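Local coordinates for major capsid protein (Faustovirus, PDB 5J7O) that probably builds the outer capsid shell of a large double-stranded DNA virus as a trimer of double jelly-roll subunits, at residues M20-M33 with P44-I56. Numbering follows the deposited sequence.
Sequences MANDLLNDRIKSIM and PTPTLVDIERTHI
His55 points its ring at the start of helix 22-33, where NE2 gives a hydrogen bond to Ala21 O at 2.9 Å and a weak one to Met20 O. Ala21 O is gripped by two donors: NE2 of His55 and the helical N-H of Leu25 reach it from opposite faces of its carbonyl plane. Leu25 lies over one face of the imidazole, its CB 3.7 Å from the ring centroid in a CH-pi contact offset toward the rim. At another point of the ring edge, in the plane, His55 ND1 and Thr54 OG1 share a 2.7 Å hydrogen bond, in which either could be the donor, so both ring nitrogens are engaged and the rotation of the imidazole is fixed.

One turn on, Arg28 reaches across to the backbone carbonyls of Asp50 and Ile51 in the short helix 48-52. Its chain bends at chi3 (45°), and NH2 meets Asp50 O at 2.6 Å, almost in the guanidinium plane and with a nearly straight N-H (161°). NH1 adds weak bonds to Asp50 O, Ile51 O and Thr54 OG1, while Thr54 CG2 lies over one guanidinium face. NE of Arg28 makes a weak hydrogen bond to the backbone of the bound peptide.

Apolar contacts fill the other flank. Leu25 CD1 abuts Ile51 CG2 at 3.6 Å, the two side chains crossing at about a right angle, and Ile51 CD1 extends to Ile29 CG1. Farther along, Ile32 CG2 sits 3.6 Å from Pro46 CB, and Met33 CA makes a CH...O contact of 3.2 Å with Pro44 O.

Arg412 of a neighbouring subunit hydrogen-bonds to the backbone carbonyls of Thr45 and Pro46. Helix 22-33 thus packs, roughly antiparallel, on the single helical turn 48-52 and its flanking loops, in an N-terminal arm built into the trimer interface of this double jelly-roll capsid protein.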
loop_
_atom_site.group_PDB
_atom_site.type_symbol
_atom_site.label_atom_id
_atom_site.label_comp_id
_atom_site.label_asym_id
_atom_site.label_seq_id
_atom_site.Cartn_x
_atom_site.Cartn_y
_atom_site.Cartn_z
ATOM N N MET B 20 -36.614 8.608 -16.095
ATOM C CA MET B 20 -37.455 7.499 -15.666
ATOM C C MET B 20 -38.619 7.209 -16.600
ATOM O O MET B 20 -39.035 6.051 -16.688
ATOM C CB MET B 20 -37.996 7.759 -14.252
ATOM C CG MET B 20 -36.910 7.784 -13.193
ATOM S SD MET B 20 -37.500 8.268 -11.563
ATOM C CE MET B 20 -38.071 9.927 -11.903
ATOM N N ALA B 21 -39.149 8.217 -17.294
ATOM C CA ALA B 21 -40.225 8.041 -18.270
ATOM C C ALA B 21 -41.394 7.263 -17.669
ATOM O O ALA B 21 -41.839 6.244 -18.201
ATOM C CB ALA B 21 -39.706 7.361 -19.538
ATOM N N ASN B 22 -41.896 7.760 -16.537
ATOM C CA ASN B 22 -42.925 7.027 -15.807
ATOM C C ASN B 22 -44.305 7.193 -16.428
ATOM O O ASN B 22 -45.132 6.280 -16.331
ATOM C CB ASN B 22 -42.948 7.466 -14.343
ATOM C CG ASN B 22 -43.739 6.516 -13.468
ATOM O OD1 ASN B 22 -43.397 5.340 -13.343
ATOM N ND2 ASN B 22 -44.799 7.022 -12.849
ATOM N N ASP B 23 -44.580 8.338 -17.058
ATOM C CA ASP B 23 -45.842 8.481 -17.777
ATOM C C ASP B 23 -45.884 7.579 -19.001
ATOM O O ASP B 23 -46.955 7.086 -19.371
ATOM C CB ASP B 23 -46.065 9.939 -18.178
ATOM C CG ASP B 23 -46.385 10.828 -16.992
ATOM O OD1 ASP B 23 -47.507 10.716 -16.453
ATOM O OD2 ASP B 23 -45.521 11.639 -16.602
ATOM N N LEU B 24 -44.733 7.347 -19.636
ATOM C CA LEU B 24 -44.675 6.407 -20.750
ATOM C C LEU B 24 -44.857 4.973 -20.270
ATOM O O LEU B 24 -45.605 4.197 -20.877
ATOM C CB LEU B 24 -43.350 6.562 -21.497
ATOM C CG LEU B 24 -42.993 5.486 -22.525
ATOM C CD1 LEU B 24 -44.041 5.414 -23.624
ATOM C CD2 LEU B 24 -41.612 5.749 -23.110
ATOM N N LEU B 25 -44.177 4.602 -19.181
ATOM C CA LEU B 25 -44.262 3.233 -18.681
ATOM C C LEU B 25 -45.676 2.894 -18.223
ATOM O O LEU B 25 -46.168 1.787 -18.473
ATOM C CB LEU B 25 -43.266 3.028 -17.539
ATOM C CG LEU B 25 -43.207 1.625 -16.934
ATOM C CD1 LEU B 25 -42.785 0.607 -17.982
ATOM C CD2 LEU B 25 -42.263 1.602 -15.743
ATOM N N ASN B 26 -46.344 3.834 -17.548
ATOM C CA ASN B 26 -47.727 3.606 -17.139
ATOM C C ASN B 26 -48.626 3.381 -18.346
ATOM O O ASN B 26 -49.515 2.521 -18.317
ATOM C CB ASN B 26 -48.234 4.783 -16.305
ATOM C CG ASN B 26 -47.669 4.791 -14.899
ATOM O OD1 ASN B 26 -47.323 3.744 -14.352
ATOM N ND2 ASN B 26 -47.579 5.974 -14.305
ATOM N N ASP B 27 -48.410 4.146 -19.420
ATOM C CA ASP B 27 -49.199 3.954 -20.633
ATOM C C ASP B 27 -48.941 2.584 -21.245
ATOM O O ASP B 27 -49.862 1.947 -21.768
ATOM C CB ASP B 27 -48.890 5.058 -21.643
ATOM C CG ASP B 27 -49.465 6.398 -21.235
ATOM O OD1 ASP B 27 -50.516 6.414 -20.561
ATOM O OD2 ASP B 27 -48.868 7.436 -21.592
ATOM N N ARG B 28 -47.692 2.114 -21.191
ATOM C CA ARG B 28 -47.383 0.792 -21.723
ATOM C C ARG B 28 -48.040 -0.304 -20.892
ATOM O O ARG B 28 -48.543 -1.289 -21.443
ATOM C CB ARG B 28 -45.870 0.589 -21.789
ATOM C CG ARG B 28 -45.160 1.574 -22.702
ATOM C CD ARG B 28 -43.831 1.026 -23.200
ATOM N NE ARG B 28 -43.947 -0.362 -23.639
ATOM C CZ ARG B 28 -43.298 -1.377 -23.079
ATOM N NH1 ARG B 28 -42.471 -1.159 -22.067
ATOM N NH2 ARG B 28 -43.466 -2.610 -23.538
ATOM N N ILE B 29 -48.052 -0.146 -19.568
ATOM C CA ILE B 29 -48.680 -1.142 -18.705
ATOM C C ILE B 29 -50.190 -1.145 -18.906
ATOM O O ILE B 29 -50.805 -2.202 -19.095
ATOM C CB ILE B 29 -48.308 -0.887 -17.234
ATOM C CG1 ILE B 29 -46.809 -1.099 -17.017
ATOM C CG2 ILE B 29 -49.124 -1.782 -16.313
ATOM C CD1 ILE B 29 -46.336 -0.709 -15.634
ATOM N N LYS B 30 -50.810 0.038 -18.863
ATOM C CA LYS B 30 -52.254 0.132 -19.055
ATOM C C LYS B 30 -52.669 -0.428 -20.410
ATOM O O LYS B 30 -53.715 -1.077 -20.529
ATOM C CB LYS B 30 -52.708 1.585 -18.911
ATOM C CG LYS B 30 -54.146 1.832 -19.334
ATOM C CD LYS B 30 -54.588 3.242 -18.986
ATOM C CE LYS B 30 -54.513 3.478 -17.486
ATOM N NZ LYS B 30 -55.024 4.824 -17.108
ATOM N N SER B 31 -51.857 -0.191 -21.440
ATOM C CA SER B 31 -52.131 -0.766 -22.752
ATOM C C SER B 31 -52.020 -2.285 -22.714
ATOM O O SER B 31 -52.968 -2.999 -23.063
ATOM C CB SER B 31 -51.170 -0.176 -23.786
ATOM O OG SER B 31 -51.259 -0.862 -25.022
ATOM N N ILE B 32 -50.868 -2.795 -22.267
ATOM C CA ILE B 32 -50.603 -4.234 -22.302
ATOM C C ILE B 32 -51.688 -5.005 -21.560
ATOM O O ILE B 32 -52.107 -6.086 -21.995
ATOM C CB ILE B 32 -49.201 -4.528 -21.733
ATOM C CG1 ILE B 32 -48.122 -4.097 -22.728
ATOM C CG2 ILE B 32 -49.049 -6.004 -21.400
ATOM C CD1 ILE B 32 -46.712 -4.214 -22.190
ATOM N N MET B 33 -52.172 -4.461 -20.441
ATOM C CA MET B 33 -53.244 -5.129 -19.709
ATOM C C MET B 33 -54.530 -5.191 -20.522
ATOM O O MET B 33 -55.309 -6.139 -20.377
ATOM C CB MET B 33 -53.500 -4.424 -18.378
ATOM C CG MET B 33 -52.432 -4.663 -17.326
ATOM S SD MET B 33 -52.838 -3.865 -15.762
ATOM C CE MET B 33 -52.997 -2.163 -16.292
ATOM N N PRO B 44 -54.045 -10.442 -17.124
ATOM C CA PRO B 44 -53.686 -9.301 -17.977
ATOM C C PRO B 44 -52.417 -8.573 -17.560
ATOM O O PRO B 44 -51.942 -7.724 -18.326
ATOM C CB PRO B 44 -54.906 -8.381 -17.846
ATOM C CG PRO B 44 -55.419 -8.661 -16.473
ATOM C CD PRO B 44 -55.163 -10.127 -16.216
ATOM N N THR B 45 -51.855 -8.868 -16.391
ATOM C CA THR B 45 -50.679 -8.137 -15.939
ATOM C C THR B 45 -49.486 -8.438 -16.845
ATOM O O THR B 45 -49.295 -9.583 -17.266
ATOM C CB THR B 45 -50.343 -8.487 -14.489
ATOM O OG1 THR B 45 -50.240 -9.909 -14.345
ATOM C CG2 THR B 45 -51.421 -7.958 -13.552
ATOM N N PRO B 46 -48.674 -7.433 -17.165
ATOM C CA PRO B 46 -47.610 -7.615 -18.160
ATOM C C PRO B 46 -46.511 -8.553 -17.681
ATOM O O PRO B 46 -46.467 -8.999 -16.532
ATOM C CB PRO B 46 -47.070 -6.197 -18.366
ATOM C CG PRO B 46 -48.179 -5.296 -17.928
ATOM C CD PRO B 46 -48.863 -6.017 -16.808
ATOM N N THR B 47 -45.605 -8.844 -18.610
ATOM C CA THR B 47 -44.429 -9.669 -18.383
ATOM C C THR B 47 -43.216 -8.775 -18.148
ATOM O O THR B 47 -43.111 -7.688 -18.720
ATOM C CB THR B 47 -44.200 -10.600 -19.585
ATOM O OG1 THR B 47 -45.094 -11.718 -19.504
ATOM C CG2 THR B 47 -42.766 -11.107 -19.663
ATOM N N LEU B 48 -42.308 -9.229 -17.275
ATOM C CA LEU B 48 -41.092 -8.464 -17.005
ATOM C C LEU B 48 -40.316 -8.151 -18.280
ATOM O O LEU B 48 -39.706 -7.080 -18.387
ATOM C CB LEU B 48 -40.202 -9.219 -16.018
ATOM C CG LEU B 48 -40.718 -9.258 -14.581
ATOM C CD1 LEU B 48 -39.774 -10.042 -13.685
ATOM C CD2 LEU B 48 -40.916 -7.848 -14.047
ATOM N N VAL B 49 -40.317 -9.068 -19.250
ATOM C CA VAL B 49 -39.710 -8.776 -20.545
ATOM C C VAL B 49 -40.460 -7.650 -21.248
ATOM O O VAL B 49 -39.847 -6.773 -21.868
ATOM C CB VAL B 49 -39.652 -10.050 -21.408
ATOM C CG1 VAL B 49 -39.170 -9.730 -22.816
ATOM C CG2 VAL B 49 -38.748 -11.087 -20.758
ATOM N N ASP B 50 -41.796 -7.648 -21.156
ATOM C CA ASP B 50 -42.585 -6.587 -21.780
ATOM C C ASP B 50 -42.184 -5.214 -21.255
ATOM O O ASP B 50 -42.067 -4.255 -22.028
ATOM C CB ASP B 50 -44.079 -6.823 -21.548
ATOM C CG ASP B 50 -44.629 -7.970 -22.370
ATOM O OD1 ASP B 50 -45.511 -8.695 -21.865
ATOM O OD2 ASP B 50 -44.184 -8.142 -23.523
ATOM N N ILE B 51 -41.974 -5.096 -19.942
ATOM C CA ILE B 51 -41.525 -3.829 -19.375
ATOM C C ILE B 51 -40.115 -3.503 -19.848
ATOM O O ILE B 51 -39.826 -2.371 -20.254
ATOM C CB ILE B 51 -41.606 -3.866 -17.838
ATOM C CG1 ILE B 51 -43.027 -4.189 -17.372
ATOM C CG2 ILE B 51 -41.134 -2.544 -17.240
ATOM C CD1 ILE B 51 -44.065 -3.206 -17.848
ATOM N N GLU B 52 -39.221 -4.492 -19.821
ATOM C CA GLU B 52 -37.811 -4.241 -20.094
ATOM C C GLU B 52 -37.517 -3.946 -21.560
ATOM O O GLU B 52 -36.366 -3.625 -21.880
ATOM C CB GLU B 52 -36.967 -5.421 -19.609
ATOM C CG GLU B 52 -36.906 -5.513 -18.091
ATOM C CD GLU B 52 -35.791 -6.409 -17.593
ATOM O OE1 GLU B 52 -36.003 -7.636 -17.503
ATOM O OE2 GLU B 52 -34.698 -5.882 -17.296
ATOM N N ARG B 53 -38.506 -4.025 -22.454
ATOM C CA ARG B 53 -38.285 -3.582 -23.826
ATOM C C ARG B 53 -38.029 -2.080 -23.902
ATOM O O ARG B 53 -37.465 -1.610 -24.895
ATOM C CB ARG B 53 -39.475 -3.960 -24.713
ATOM C CG ARG B 53 -39.867 -5.425 -24.618
ATOM C CD ARG B 53 -40.633 -5.923 -25.835
ATOM N NE ARG B 53 -41.607 -4.959 -26.335
ATOM C CZ ARG B 53 -41.603 -4.474 -27.573
ATOM N NH1 ARG B 53 -40.682 -4.874 -28.440
ATOM N NH2 ARG B 53 -42.527 -3.600 -27.950
ATOM N N THR B 54 -38.428 -1.326 -22.880
ATOM C CA THR B 54 -38.161 0.107 -22.801
ATOM C C THR B 54 -37.443 0.516 -21.525
ATOM O O THR B 54 -36.508 1.318 -21.582
ATOM C CB THR B 54 -39.470 0.909 -22.913
ATOM O OG1 THR B 54 -40.308 0.623 -21.787
ATOM C CG2 THR B 54 -40.210 0.556 -24.194
ATOM N N HIS B 55 -37.848 -0.015 -20.375
ATOM C CA HIS B 55 -37.334 0.425 -19.086
ATOM C C HIS B 55 -36.450 -0.640 -18.449
ATOM O O HIS B 55 -36.685 -1.840 -18.600
ATOM C CB HIS B 55 -38.477 0.780 -18.132
ATOM C CG HIS B 55 -39.172 2.059 -18.474
ATOM N ND1 HIS B 55 -40.022 2.181 -19.552
ATOM C CD2 HIS B 55 -39.138 3.277 -17.883
ATOM C CE1 HIS B 55 -40.484 3.418 -19.609
ATOM N NE2 HIS B 55 -39.963 4.103 -18.607
ATOM N N ILE B 56 -35.432 -0.185 -17.721
ATOM C CA ILE B 56 -34.508 -1.070 -17.017
ATOM C C ILE B 56 -34.982 -1.226 -15.578
ATOM O O ILE B 56 -35.403 -0.254 -14.938
ATOM C CB ILE B 56 -33.061 -0.538 -17.090
ATOM C CG1 ILE B 56 -32.535 -0.567 -18.526
ATOM C CG2 ILE B 56 -32.142 -1.304 -16.157
ATOM C CD1 ILE B 56 -31.233 0.180 -18.707
#